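Local coordinates for Melibiose/raffinose/stachyose-binding protein MelE (PDB 4R6H) that binds melibiose, raffinose and stachyose as the solute-binding component of an ABC transporter that imports these sugars, at residues A[95-100]-A[374-379]; A[193-198]-A[382-387]; A[123-128]-A[305-310]; A[104-109]-A[130-135]. One frame throughout, in Å; residues are numbered along the deposited sequence. Where two conformers were deposited one is given.

Interaction 1. Residues A[95-100]-A[374-379]; sequences HGWGKI and FDRLYL
Trp97 lays one face of its indole against Arg376, whose side chain runs roughly perpendicular to the indole, the guanidinium plane lying 11° from the ring plane. The central contact is a CH-pi interaction: CA of Arg376 stands over the six-membered ring of Trp97, 4.0 Å from its centroid. CB lies over the same face toward the rim, and CD comes within 3.5 Å of NE1 of Trp97. A large, flat, weakly polar ring suits a helix surface made of both aliphatic carbon and backbone. Arg101 adds a cation-pi contact to this indole.

Apart from the indole, apolar contact is slight: CD1 of Ile100 sits near O of Arg376 and meets CD1 of Leu377 at 4.1 Å.

The polar links are lean. NH1 of Arg376 reaches the carbonyl O of His95 at 2.8 Å, but the bond is weak, bent to 121° at the hydrogen; the extended chain from CG to NE carries the guanidinium that far. A water donates to both O of Gly96 and O of Arg376, joining the backbones. Glycine is called for at 96, because a CB would run into NH1 of Arg376 and jam against the carbonyl of His95.

Such a thin, water-bridged seam is consistent with the boundary between the two lobes of a solute-binding protein, here in its open conformation.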
loop_
_atom_site.group_PDB
_atom_site.type_symbol
_atom_site.label_atom_id
_atom_site.label_comp_id
_atom_site.label_asym_id
_atom_site.label_seq_id
_atom_site.Cartn_x
_atom_site.Cartn_y
_atom_site.Cartn_z
ATOM N N HIS A 95 1.984 -3.445 9.608
ATOM C CA HIS A 95 2.165 -3.115 8.191
ATOM C C HIS A 95 1.438 -3.993 7.181
ATOM O O HIS A 95 2.051 -4.482 6.226
ATOM C CB HIS A 95 3.666 -3.022 7.870
ATOM C CG HIS A 95 4.421 -4.319 7.964
ATOM N ND1 HIS A 95 4.937 -4.953 6.848
ATOM C CD2 HIS A 95 4.856 -5.029 9.027
ATOM C CE1 HIS A 95 5.588 -6.035 7.227
ATOM N NE2 HIS A 95 5.569 -6.095 8.544
ATOM N N GLY A 96 0.149 -4.178 7.399
ATOM C CA GLY A 96 -0.720 -4.935 6.472
ATOM C C GLY A 96 -0.887 -6.400 6.749
ATOM O O GLY A 96 -1.573 -7.088 6.000
ATOM N N TRP A 97 -0.273 -6.877 7.829
ATOM C CA TRP A 97 -0.295 -8.281 8.204
ATOM C C TRP A 97 -0.863 -8.499 9.610
ATOM O O TRP A 97 -0.571 -9.527 10.217
ATOM C CB TRP A 97 1.127 -8.850 8.129
ATOM C CG TRP A 97 1.764 -8.827 6.775
ATOM C CD1 TRP A 97 2.516 -7.804 6.228
ATOM C CD2 TRP A 97 1.730 -9.863 5.807
ATOM N NE1 TRP A 97 2.924 -8.152 4.967
ATOM C CE2 TRP A 97 2.458 -9.407 4.678
ATOM C CE3 TRP A 97 1.153 -11.131 5.776
ATOM C CZ2 TRP A 97 2.644 -10.200 3.534
ATOM C CZ3 TRP A 97 1.325 -11.913 4.631
ATOM C CH2 TRP A 97 2.055 -11.426 3.527
ATOM N N GLY A 98 -1.656 -7.549 10.094
ATOM C CA GLY A 98 -2.172 -7.563 11.474
ATOM C C GLY A 98 -2.829 -8.870 11.909
ATOM O O GLY A 98 -2.448 -9.479 12.921
ATOM N N LYS A 99 -3.781 -9.348 11.113
ATOM C CA LYS A 99 -4.523 -10.542 11.489
ATOM C C LYS A 99 -3.722 -11.800 11.187
ATOM O O LYS A 99 -3.545 -12.655 12.049
ATOM C CB LYS A 99 -5.854 -10.591 10.776
ATOM C CG LYS A 99 -6.745 -9.400 11.043
ATOM C CD LYS A 99 -8.007 -9.572 10.212
ATOM C CE LYS A 99 -9.147 -8.756 10.743
ATOM N NZ LYS A 99 -10.323 -8.920 9.835
ATOM N N ILE A 100 -3.206 -11.891 9.967
ATOM C CA ILE A 100 -2.590 -13.131 9.484
ATOM C C ILE A 100 -1.311 -13.491 10.214
ATOM O O ILE A 100 -1.089 -14.639 10.560
ATOM C CB ILE A 100 -2.292 -13.068 7.960
ATOM C CG1 ILE A 100 -3.617 -13.094 7.179
ATOM C CG2 ILE A 100 -1.357 -14.204 7.533
ATOM C CD1 ILE A 100 -3.480 -13.366 5.696
ATOM N N PHE A 374 -3.784 -7.317 -2.161
ATOM C CA PHE A 374 -4.135 -8.698 -2.505
ATOM C C PHE A 374 -3.105 -9.677 -1.945
ATOM O O PHE A 374 -3.475 -10.745 -1.376
ATOM C CB PHE A 374 -4.222 -8.808 -4.034
ATOM C CG PHE A 374 -4.476 -10.184 -4.557
ATOM C CD1 PHE A 374 -5.773 -10.662 -4.614
ATOM C CD2 PHE A 374 -3.449 -10.945 -5.055
ATOM C CE1 PHE A 374 -6.046 -11.895 -5.143
ATOM C CE2 PHE A 374 -3.720 -12.212 -5.588
ATOM C CZ PHE A 374 -5.016 -12.662 -5.626
ATOM N N ASP A 375 -1.823 -9.389 -2.125
ATOM C CA ASP A 375 -0.819 -10.387 -1.773
ATOM C C ASP A 375 -0.748 -10.638 -0.277
ATOM O O ASP A 375 -0.438 -11.760 0.153
ATOM C CB ASP A 375 0.570 -10.030 -2.324
ATOM C CG ASP A 375 1.228 -8.864 -1.587
ATOM O OD1 ASP A 375 0.663 -7.749 -1.541
ATOM O OD2 ASP A 375 2.325 -9.074 -1.015
ATOM N N ARG A 376 -1.035 -9.614 0.507
ATOM C CA ARG A 376 -0.961 -9.724 1.952
ATOM C C ARG A 376 -2.093 -10.551 2.528
ATOM O O ARG A 376 -1.926 -11.226 3.536
ATOM C CB ARG A 376 -0.837 -8.306 2.577
ATOM C CG ARG A 376 0.390 -7.573 2.045
ATOM C CD ARG A 376 0.767 -6.311 2.835
ATOM N NE ARG A 376 1.411 -5.318 1.958
ATOM C CZ ARG A 376 1.790 -4.091 2.325
ATOM N NH1 ARG A 376 1.632 -3.677 3.573
ATOM N NH2 ARG A 376 2.327 -3.260 1.426
ATOM N N LEU A 377 -3.236 -10.581 1.876
ATOM C CA LEU A 377 -4.333 -11.342 2.382
ATOM C C LEU A 377 -4.533 -12.702 1.714
ATOM O O LEU A 377 -4.994 -13.628 2.362
ATOM C CB LEU A 377 -5.599 -10.461 2.314
ATOM C CG LEU A 377 -6.762 -10.757 3.269
ATOM C CD1 LEU A 377 -6.330 -10.526 4.710
ATOM C CD2 LEU A 377 -7.978 -9.910 2.949
ATOM N N TYR A 378 -4.177 -12.830 0.425
ATOM C CA TYR A 378 -4.603 -13.965 -0.402
ATOM C C TYR A 378 -3.491 -14.870 -0.914
ATOM O O TYR A 378 -3.790 -15.951 -1.414
ATOM C CB TYR A 378 -5.482 -13.452 -1.557
ATOM C CG TYR A 378 -6.762 -12.853 -1.059
ATOM C CD1 TYR A 378 -7.748 -13.678 -0.524
ATOM C CD2 TYR A 378 -7.000 -11.486 -1.064
ATOM C CE1 TYR A 378 -8.924 -13.166 -0.010
ATOM C CE2 TYR A 378 -8.166 -10.953 -0.570
ATOM C CZ TYR A 378 -9.134 -11.790 -0.019
ATOM O OH TYR A 378 -10.323 -11.281 0.475
ATOM N N LEU A 379 -2.218 -14.455 -0.785
ATOM C CA LEU A 379 -1.085 -15.176 -1.289
ATOM C C LEU A 379 -0.121 -15.503 -0.154
ATOM O O LEU A 379 0.012 -14.719 0.814
ATOM C CB LEU A 379 -0.346 -14.347 -2.356
ATOM C CG LEU A 379 -1.159 -14.033 -3.614
ATOM C CD1 LEU A 379 -0.341 -13.296 -4.607
ATOM C CD2 LEU A 379 -1.773 -15.292 -4.240
HETATM O O HOH W 1 -2.550 -9.641 5.777
#

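Interaction 2. Residues A[193-198]-A[382-387]; sequences SFAQYY and GMWDVL
The indole of Trp384 receives CB of Ala195 squarely on one face, with the methyl 3.6 Å from the centroid of the six-membered ring and only 2° off its normal, a well-centred CH-pi contact. Beyond the methyl, CH2 of Trp384 reaches N of the next residue, Gln196, 3.7 Å away. The Tyr198 ring has CD2 of its neighbour Tyr197 over one face, toward the rim, while O of Leu387 approaches it obliquely.

This is a helix-helix crossing: the axes of 193-198 and 383-387 pass 8.3 Å apart at 105°, nearly perpendicular. Alanine suits the crossing point because its single methyl lets the backbones close in, and CB of Leu387 packs on that methyl from the second helix. Trp384 has CG trans to its own amide nitrogen (chi1 171°), which swings the ring out over Ala195.

Polar ends are satisfied by residues around the crossing: NE2 of Gln196 bonds to O of Gln270, and OH of Tyr198 to OG of Ser232. Helix 229-240 thus holds the far end of the tyrosine, and helix 401-420 touches Leu387 through Leu408, so the crossing is buried in a helical cluster with no hydrogen bond between its two segments. At the tyrosine's near end, CB of Tyr198 meets CD2 of Leu387 at 4.1 Å.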
loop_
_atom_site.group_PDB
_atom_site.type_symbol
_atom_site.label_atom_id
_atom_site.label_comp_id
_atom_site.label_asym_id
_atom_site.label_seq_id
_atom_site.Cartn_x
_atom_site.Cartn_y
_atom_site.Cartn_z
ATOM N N SER A 193 7.981 -2.584 -9.596
ATOM C CA SER A 193 7.082 -1.779 -10.454
ATOM C C SER A 193 6.030 -2.651 -11.104
ATOM O O SER A 193 4.864 -2.251 -11.262
ATOM C CB SER A 193 7.898 -1.029 -11.506
ATOM O OG SER A 193 8.805 -0.159 -10.821
ATOM N N PHE A 194 6.430 -3.834 -11.558
ATOM C CA PHE A 194 5.453 -4.749 -12.148
ATOM C C PHE A 194 4.650 -5.479 -11.096
ATOM O O PHE A 194 3.454 -5.760 -11.273
ATOM C CB PHE A 194 6.123 -5.750 -13.073
ATOM C CG PHE A 194 6.830 -5.105 -14.230
ATOM C CD1 PHE A 194 6.089 -4.458 -15.210
ATOM C CD2 PHE A 194 8.222 -5.131 -14.346
ATOM C CE1 PHE A 194 6.720 -3.856 -16.282
ATOM C CE2 PHE A 194 8.853 -4.536 -15.415
ATOM C CZ PHE A 194 8.110 -3.884 -16.374
ATOM N N ALA A 195 5.267 -5.783 -9.955
ATOM C CA ALA A 195 4.519 -6.377 -8.892
ATOM C C ALA A 195 3.353 -5.503 -8.477
ATOM O O ALA A 195 2.260 -6.000 -8.149
ATOM C CB ALA A 195 5.406 -6.721 -7.694
ATOM N N GLN A 196 3.579 -4.201 -8.417
ATOM C CA GLN A 196 2.526 -3.288 -8.004
ATOM C C GLN A 196 1.306 -3.364 -8.954
ATOM O O GLN A 196 0.145 -3.308 -8.525
ATOM C CB GLN A 196 3.064 -1.851 -7.938
ATOM C CG GLN A 196 2.028 -0.888 -7.417
ATOM C CD GLN A 196 2.523 0.490 -7.051
ATOM O OE1 GLN A 196 3.712 0.765 -7.053
ATOM N NE2 GLN A 196 1.579 1.361 -6.674
ATOM N N TYR A 197 1.614 -3.437 -10.248
ATOM C CA TYR A 197 0.573 -3.584 -11.268
ATOM C C TYR A 197 -0.258 -4.850 -11.008
ATOM O O TYR A 197 -1.504 -4.826 -10.962
ATOM C CB TYR A 197 1.215 -3.582 -12.682
ATOM C CG TYR A 197 0.319 -4.162 -13.736
ATOM C CD1 TYR A 197 -0.715 -3.407 -14.309
ATOM C CD2 TYR A 197 0.448 -5.484 -14.095
ATOM C CE1 TYR A 197 -1.584 -3.985 -15.245
ATOM C CE2 TYR A 197 -0.411 -6.070 -15.007
ATOM C CZ TYR A 197 -1.391 -5.303 -15.610
ATOM O OH TYR A 197 -2.255 -5.905 -16.516
ATOM N N TYR A 198 0.438 -5.972 -10.914
ATOM C CA TYR A 198 -0.256 -7.238 -10.691
ATOM C C TYR A 198 -1.053 -7.226 -9.402
ATOM O O TYR A 198 -2.197 -7.684 -9.358
ATOM C CB TYR A 198 0.701 -8.400 -10.700
ATOM C CG TYR A 198 1.175 -8.907 -12.050
ATOM C CD1 TYR A 198 0.288 -9.463 -12.974
ATOM C CD2 TYR A 198 2.526 -8.963 -12.361
ATOM C CE1 TYR A 198 0.733 -9.990 -14.187
ATOM C CE2 TYR A 198 2.965 -9.497 -13.550
ATOM C CZ TYR A 198 2.072 -10.036 -14.451
ATOM O OH TYR A 198 2.568 -10.552 -15.634
ATOM N N GLY A 382 6.110 -14.240 0.176
ATOM C CA GLY A 382 7.080 -14.501 -0.855
ATOM C C GLY A 382 6.552 -14.243 -2.266
ATOM O O GLY A 382 7.329 -14.153 -3.194
ATOM N N MET A 383 5.236 -14.136 -2.425
ATOM C CA MET A 383 4.666 -14.010 -3.790
ATOM C C MET A 383 4.874 -12.617 -4.404
ATOM O O MET A 383 4.861 -12.468 -5.614
ATOM C CB MET A 383 3.182 -14.386 -3.812
ATOM C CG MET A 383 2.926 -15.879 -3.756
ATOM S SD MET A 383 3.494 -16.836 -5.179
ATOM C CE MET A 383 2.247 -16.379 -6.419
ATOM N N TRP A 384 5.101 -11.601 -3.578
ATOM C CA TRP A 384 5.383 -10.250 -4.096
ATOM C C TRP A 384 6.567 -10.248 -5.029
ATOM O O TRP A 384 6.522 -9.718 -6.128
ATOM C CB TRP A 384 5.584 -9.264 -2.949
ATOM C CG TRP A 384 6.073 -7.916 -3.354
ATOM C CD1 TRP A 384 7.376 -7.448 -3.328
ATOM C CD2 TRP A 384 5.280 -6.845 -3.882
ATOM N NE1 TRP A 384 7.418 -6.136 -3.758
ATOM C CE2 TRP A 384 6.151 -5.733 -4.083
ATOM C CE3 TRP A 384 3.917 -6.675 -4.100
ATOM C CZ2 TRP A 384 5.688 -4.501 -4.576
ATOM C CZ3 TRP A 384 3.461 -5.471 -4.568
ATOM C CH2 TRP A 384 4.347 -4.386 -4.796
ATOM N N ASP A 385 7.658 -10.880 -4.598
ATOM C CA ASP A 385 8.844 -10.926 -5.428
ATOM C C ASP A 385 8.596 -11.721 -6.723
ATOM O O ASP A 385 9.097 -11.354 -7.758
ATOM C CB ASP A 385 10.037 -11.497 -4.647
ATOM C CG ASP A 385 10.743 -10.451 -3.766
ATOM O OD1 ASP A 385 10.554 -9.228 -3.941
ATOM O OD2 ASP A 385 11.521 -10.866 -2.891
ATOM N N VAL A 386 7.813 -12.792 -6.628
ATOM C CA VAL A 386 7.508 -13.623 -7.775
ATOM C C VAL A 386 6.676 -12.817 -8.788
ATOM O O VAL A 386 6.935 -12.855 -9.971
ATOM C CB VAL A 386 6.713 -14.864 -7.375
ATOM C CG1 VAL A 386 6.379 -15.684 -8.614
ATOM C CG2 VAL A 386 7.531 -15.725 -6.409
ATOM N N LEU A 387 5.699 -12.036 -8.313
ATOM C CA LEU A 387 4.903 -11.178 -9.244
ATOM C C LEU A 387 5.818 -10.188 -9.993
ATOM O O LEU A 387 5.655 -9.930 -11.168
ATOM C CB LEU A 387 3.800 -10.443 -8.464
ATOM C CG LEU A 387 2.682 -11.313 -7.881
ATOM C CD1 LEU A 387 1.847 -10.468 -6.933
ATOM C CD2 LEU A 387 1.830 -11.966 -8.958
#

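Interaction 3. Residues A[123-128]-A[305-310]; sequences NSILKN and GGERYT
The carboxylate oxygen OE1 of Glu307 is gripped by a water, which donates to it at 2.8 Å and also to O of Ile125 at 2.9 Å, and by the backbone N-H of Gly98. The other oxygen, OE2, is bonded to N of Gly96 and to OG1 of Thr94, whose hydroxyl also pairs with OG1 of Thr310. One acidic side chain therefore ties the turn at 94-98 to the end of helix 123-126.

Carbon packs around its stem. CG of Glu307 rests against two methyls, CG2 of Ile125 and CD2 of Leu126, each 3.8 Å away. Ile125 and the glutamate run alongside one another, pointing opposite ways. With its chain extended beyond CG (chi2 -171°), Glu307 keeps its aliphatic part against the leucine and isoleucine while the carboxylate reaches the donors.

CD1 of Ile125 lies 3.9 Å from CA of Gly306, where a CB would collide with that methyl; backbone angles of 89°/-113° also demand glycine. With an alanine in place of Glu307, the amides of Gly96 and Gly98 would probably lose their acceptor and a gap would open beside Ile125 and Leu126. A buried carboxylate surrounded by two N-H donors, a donating water and the hydroxyl of Thr94 is likely to be stabilised as the anion.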
loop_
_atom_site.group_PDB
_atom_site.type_symbol
_atom_site.label_atom_id
_atom_site.label_comp_id
_atom_site.label_asym_id
_atom_site.label_seq_id
_atom_site.Cartn_x
_atom_site.Cartn_y
_atom_site.Cartn_z
ATOM N N ASN A 123 -12.535 -1.028 9.033
ATOM C CA ASN A 123 -13.157 -2.063 9.900
ATOM C C ASN A 123 -12.829 -3.513 9.581
ATOM O O ASN A 123 -12.529 -4.284 10.472
ATOM C CB ASN A 123 -14.663 -1.924 9.886
ATOM C CG ASN A 123 -15.145 -0.713 10.625
ATOM O OD1 ASN A 123 -14.392 -0.054 11.350
ATOM N ND2 ASN A 123 -16.435 -0.405 10.468
ATOM N N SER A 124 -12.887 -3.898 8.312
ATOM C CA SER A 124 -12.597 -5.273 7.918
ATOM C C SER A 124 -11.148 -5.632 8.042
ATOM O O SER A 124 -10.806 -6.805 8.026
ATOM C CB SER A 124 -12.997 -5.517 6.452
ATOM O OG SER A 124 -14.394 -5.472 6.332
ATOM N N ILE A 125 -10.273 -4.620 8.087
ATOM C CA ILE A 125 -8.855 -4.867 8.066
ATOM C C ILE A 125 -8.293 -4.924 9.469
ATOM O O ILE A 125 -7.472 -5.811 9.772
ATOM C CB ILE A 125 -8.144 -3.793 7.192
ATOM C CG1 ILE A 125 -8.672 -3.912 5.743
ATOM C CG2 ILE A 125 -6.637 -3.989 7.190
ATOM C CD1 ILE A 125 -8.604 -2.645 4.907
ATOM N N LEU A 126 -8.754 -4.003 10.320
ATOM C CA LEU A 126 -8.202 -3.856 11.671
ATOM C C LEU A 126 -9.064 -4.420 12.772
ATOM O O LEU A 126 -8.679 -4.369 13.936
ATOM C CB LEU A 126 -7.868 -2.398 11.951
ATOM C CG LEU A 126 -6.571 -1.965 11.266
ATOM C CD1 LEU A 126 -6.359 -0.501 11.592
ATOM C CD2 LEU A 126 -5.385 -2.816 11.706
ATOM N N LYS A 127 -10.213 -4.979 12.423
ATOM C CA LYS A 127 -11.051 -5.631 13.412
ATOM C C LYS A 127 -11.467 -6.981 12.922
ATOM O O LYS A 127 -11.469 -7.243 11.715
ATOM C CB LYS A 127 -12.324 -4.819 13.722
ATOM C CG LYS A 127 -12.093 -3.395 14.136
ATOM C CD LYS A 127 -13.390 -2.634 14.306
ATOM C CE LYS A 127 -14.284 -3.288 15.336
ATOM N NZ LYS A 127 -15.413 -2.388 15.686
ATOM N N ASN A 128 -11.873 -7.826 13.865
ATOM C CA ASN A 128 -12.674 -8.983 13.496
ATOM C C ASN A 128 -14.149 -8.678 13.745
ATOM O O ASN A 128 -14.507 -7.718 14.456
ATOM C CB ASN A 128 -12.141 -10.306 14.087
ATOM C CG ASN A 128 -12.099 -10.359 15.605
ATOM O OD1 ASN A 128 -12.940 -9.790 16.292
ATOM N ND2 ASN A 128 -11.119 -11.095 16.136
ATOM N N GLY A 305 -5.128 -0.796 -0.358
ATOM C CA GLY A 305 -4.172 -0.483 0.719
ATOM C C GLY A 305 -4.694 -0.863 2.072
ATOM O O GLY A 305 -4.621 -2.044 2.480
ATOM N N GLY A 306 -5.250 0.120 2.741
ATOM C CA GLY A 306 -5.773 -0.072 4.094
ATOM C C GLY A 306 -4.707 0.190 5.111
ATOM O O GLY A 306 -4.279 1.320 5.240
ATOM N N GLU A 307 -4.265 -0.831 5.852
ATOM C CA GLU A 307 -3.128 -0.662 6.760
ATOM C C GLU A 307 -1.935 -0.148 6.045
ATOM O O GLU A 307 -1.559 -0.689 5.003
ATOM C CB GLU A 307 -2.643 -2.008 7.288
ATOM C CG GLU A 307 -3.324 -2.536 8.491
ATOM C CD GLU A 307 -2.604 -3.750 9.040
ATOM O OE1 GLU A 307 -3.127 -4.871 8.889
ATOM O OE2 GLU A 307 -1.495 -3.602 9.574
ATOM N N ARG A 308 -1.269 0.832 6.624
ATOM C CA ARG A 308 0.031 1.223 6.173
ATOM C C ARG A 308 0.996 1.082 7.354
ATOM O O ARG A 308 1.783 0.110 7.425
ATOM C CB ARG A 308 0.023 2.629 5.549
ATOM C CG ARG A 308 1.381 3.206 5.253
ATOM C CD ARG A 308 1.972 2.672 3.994
ATOM N NE ARG A 308 3.015 3.590 3.531
ATOM C CZ ARG A 308 4.003 3.243 2.715
ATOM N NH1 ARG A 308 4.102 2.000 2.262
ATOM N NH2 ARG A 308 4.904 4.145 2.354
ATOM N N TYR A 309 0.954 2.054 8.267
ATOM C CA TYR A 309 1.719 1.970 9.517
ATOM C C TYR A 309 0.761 1.835 10.665
ATOM O O TYR A 309 -0.187 2.597 10.792
ATOM C CB TYR A 309 2.586 3.215 9.713
ATOM C CG TYR A 309 3.510 3.518 8.585
ATOM C CD1 TYR A 309 4.337 2.556 8.053
ATOM C CD2 TYR A 309 3.533 4.779 8.042
ATOM C CE1 TYR A 309 5.225 2.878 7.032
ATOM C CE2 TYR A 309 4.388 5.100 7.025
ATOM C CZ TYR A 309 5.211 4.129 6.513
ATOM O OH TYR A 309 6.103 4.382 5.476
ATOM N N THR A 310 1.051 0.890 11.574
ATOM C CA THR A 310 0.241 0.731 12.763
ATOM C C THR A 310 1.084 0.652 14.026
ATOM O O THR A 310 2.302 0.495 13.949
ATOM C CB THR A 310 -0.641 -0.535 12.734
ATOM O OG1 THR A 310 0.200 -1.690 12.875
ATOM C CG2 THR A 310 -1.450 -0.651 11.438
HETATM O O HOH W 2 -4.927 -6.959 9.172
#

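Interaction 4. Residues A[104-109]-A[130-135]; sequences EYTADL and SGKVYA
Two irregular loops, one after helix 98-102 and one leading into strand 136-137, are sewn together by backbone and side-chain bonds. A nearly straight bond joins the main chains: N of Leu109 donates to O of Val133 at 2.8 Å and 171°. Next to it OD1 of Asp108 accepts a bond from N of Val133 at 3.1 Å, met from above the carboxylate plane, while OD2 forms a salt bridge with Arg110.

The extended Lys132, its CE over one face of Tyr134, bonds through NZ to both O and OG1 of Thr106, at 2.9 and 3.0 Å; threonine suits the place because its hydroxyl adds a second acceptor beside the backbone carbonyl. A methionine in place of Lys132 would probably leave both oxygens without their ammonium donor and free this part of the loop to shift. A water spans O of Ala107 and O of Tyr134.

Around the contact, the side chains of Thr106 and Ala135 touch strand 310-313, the central strand of a three-stranded antiparallel sheet, while Leu109 packs on Ile327 of helix 320-331.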
loop_
_atom_site.group_PDB
_atom_site.type_symbol
_atom_site.label_atom_id
_atom_site.label_comp_id
_atom_site.label_asym_id
_atom_site.label_seq_id
_atom_site.Cartn_x
_atom_site.Cartn_y
_atom_site.Cartn_z
ATOM N N GLU A 104 -2.055 -13.696 17.036
ATOM C CA GLU A 104 -1.802 -14.324 18.328
ATOM C C GLU A 104 -0.997 -13.492 19.325
ATOM O O GLU A 104 -0.871 -13.886 20.458
ATOM C CB GLU A 104 -1.068 -15.662 18.151
ATOM C CG GLU A 104 -1.800 -16.676 17.280
ATOM C CD GLU A 104 -3.253 -16.872 17.685
ATOM O OE1 GLU A 104 -3.550 -16.884 18.898
ATOM O OE2 GLU A 104 -4.102 -17.009 16.783
ATOM N N TYR A 105 -0.450 -12.359 18.913
ATOM C CA TYR A 105 0.421 -11.570 19.794
ATOM C C TYR A 105 -0.167 -10.209 20.201
ATOM O O TYR A 105 0.348 -9.579 21.101
ATOM C CB TYR A 105 1.771 -11.334 19.105
ATOM C CG TYR A 105 2.489 -12.627 18.780
ATOM C CD1 TYR A 105 3.245 -13.271 19.731
ATOM C CD2 TYR A 105 2.365 -13.205 17.522
ATOM C CE1 TYR A 105 3.884 -14.486 19.451
ATOM C CE2 TYR A 105 3.001 -14.411 17.227
ATOM C CZ TYR A 105 3.739 -15.033 18.204
ATOM O OH TYR A 105 4.368 -16.217 17.884
ATOM N N THR A 106 -1.167 -9.749 19.461
ATOM C CA THR A 106 -1.678 -8.389 19.643
ATOM C C THR A 106 -2.641 -8.280 20.807
ATOM O O THR A 106 -3.505 -9.168 21.020
ATOM C CB THR A 106 -2.390 -7.877 18.393
ATOM O OG1 THR A 106 -3.254 -8.901 17.883
ATOM C CG2 THR A 106 -1.391 -7.535 17.311
ATOM N N ALA A 107 -2.489 -7.199 21.576
ATOM C CA ALA A 107 -3.513 -6.816 22.564
ATOM C C ALA A 107 -4.741 -6.286 21.859
ATOM O O ALA A 107 -4.636 -5.510 20.912
ATOM C CB ALA A 107 -2.969 -5.758 23.496
ATOM N N ASP A 108 -5.913 -6.680 22.338
ATOM C CA ASP A 108 -7.155 -6.182 21.848
ATOM C C ASP A 108 -7.345 -4.752 22.310
ATOM O O ASP A 108 -7.331 -4.478 23.513
ATOM C CB ASP A 108 -8.263 -7.130 22.319
ATOM C CG ASP A 108 -9.603 -6.830 21.752
ATOM O OD1 ASP A 108 -9.850 -5.729 21.215
ATOM O OD2 ASP A 108 -10.494 -7.718 21.891
ATOM N N LEU A 109 -7.498 -3.814 21.354
ATOM C CA LEU A 109 -7.607 -2.434 21.671
ATOM C C LEU A 109 -9.044 -1.938 21.670
ATOM O O LEU A 109 -9.267 -0.748 21.713
ATOM C CB LEU A 109 -6.767 -1.615 20.695
ATOM C CG LEU A 109 -5.304 -1.984 20.595
ATOM C CD1 LEU A 109 -4.583 -1.038 19.615
ATOM C CD2 LEU A 109 -4.596 -2.013 21.929
ATOM N N SER A 130 -16.125 -10.322 15.440
ATOM C CA SER A 130 -16.410 -10.542 16.889
ATOM C C SER A 130 -15.882 -9.441 17.846
ATOM O O SER A 130 -16.077 -9.513 19.062
ATOM C CB SER A 130 -15.982 -11.954 17.357
ATOM O OG SER A 130 -14.588 -12.093 17.560
ATOM N N GLY A 131 -15.257 -8.405 17.288
ATOM C CA GLY A 131 -15.050 -7.148 18.004
ATOM C C GLY A 131 -13.609 -6.756 18.314
ATOM O O GLY A 131 -13.390 -5.625 18.781
ATOM N N LYS A 132 -12.672 -7.684 18.158
ATOM C CA LYS A 132 -11.267 -7.351 18.470
ATOM C C LYS A 132 -10.775 -6.214 17.564
ATOM O O LYS A 132 -11.004 -6.238 16.365
ATOM C CB LYS A 132 -10.354 -8.548 18.308
ATOM C CG LYS A 132 -8.896 -8.187 18.545
ATOM C CD LYS A 132 -8.021 -9.399 18.752
ATOM C CE LYS A 132 -6.558 -9.015 18.755
ATOM N NZ LYS A 132 -5.672 -10.073 19.281
ATOM N N VAL A 133 -10.076 -5.242 18.143
ATOM C CA VAL A 133 -9.343 -4.218 17.380
ATOM C C VAL A 133 -7.863 -4.608 17.543
ATOM O O VAL A 133 -7.329 -4.645 18.689
ATOM C CB VAL A 133 -9.629 -2.830 17.922
ATOM C CG1 VAL A 133 -8.781 -1.776 17.192
ATOM C CG2 VAL A 133 -11.107 -2.477 17.792
ATOM N N TYR A 134 -7.203 -4.936 16.440
ATOM C CA TYR A 134 -5.863 -5.542 16.464
ATOM C C TYR A 134 -4.723 -4.534 16.633
ATOM O O TYR A 134 -3.656 -4.893 17.055
ATOM C CB TYR A 134 -5.572 -6.334 15.159
ATOM C CG TYR A 134 -6.300 -7.673 15.063
ATOM C CD1 TYR A 134 -7.674 -7.709 14.814
ATOM C CD2 TYR A 134 -5.610 -8.903 15.202
ATOM C CE1 TYR A 134 -8.351 -8.914 14.736
ATOM C CE2 TYR A 134 -6.301 -10.136 15.138
ATOM C CZ TYR A 134 -7.657 -10.117 14.888
ATOM O OH TYR A 134 -8.364 -11.302 14.794
ATOM N N ALA A 135 -4.940 -3.311 16.162
ATOM C CA ALA A 135 -3.851 -2.301 16.117
ATOM C C ALA A 135 -4.446 -0.934 15.856
ATOM O O ALA A 135 -5.571 -0.819 15.373
ATOM C CB ALA A 135 -2.887 -2.625 15.016
HETATM O O HOH W 3 -2.596 -4.216 19.571
#

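How the interactions relate
Interactions 1, 3 and 4 form a continuous patch. Interaction 3, its centre 10 Å from that of interaction 1, shares the Glu307 carboxylate with the 95-100 turn, and NZ of Lys99 bonds to O of Ser124 at 2.8 Å. Interaction 4 lies 11 Å from interaction 3, centre to centre, and joins it where N of Tyr134 meets O of Leu126 at 3.0 Å. Interaction 2 stands on the other side of interaction 1, 29 Å from interaction 4 between centres, and is linked to interaction 1 through the consecutive helices 374-378 and 383-395. Interaction 1 thus connects what are probably the two lobes, whose intervening cleft is where proteins of this family hold their solute, here presumably the sugar.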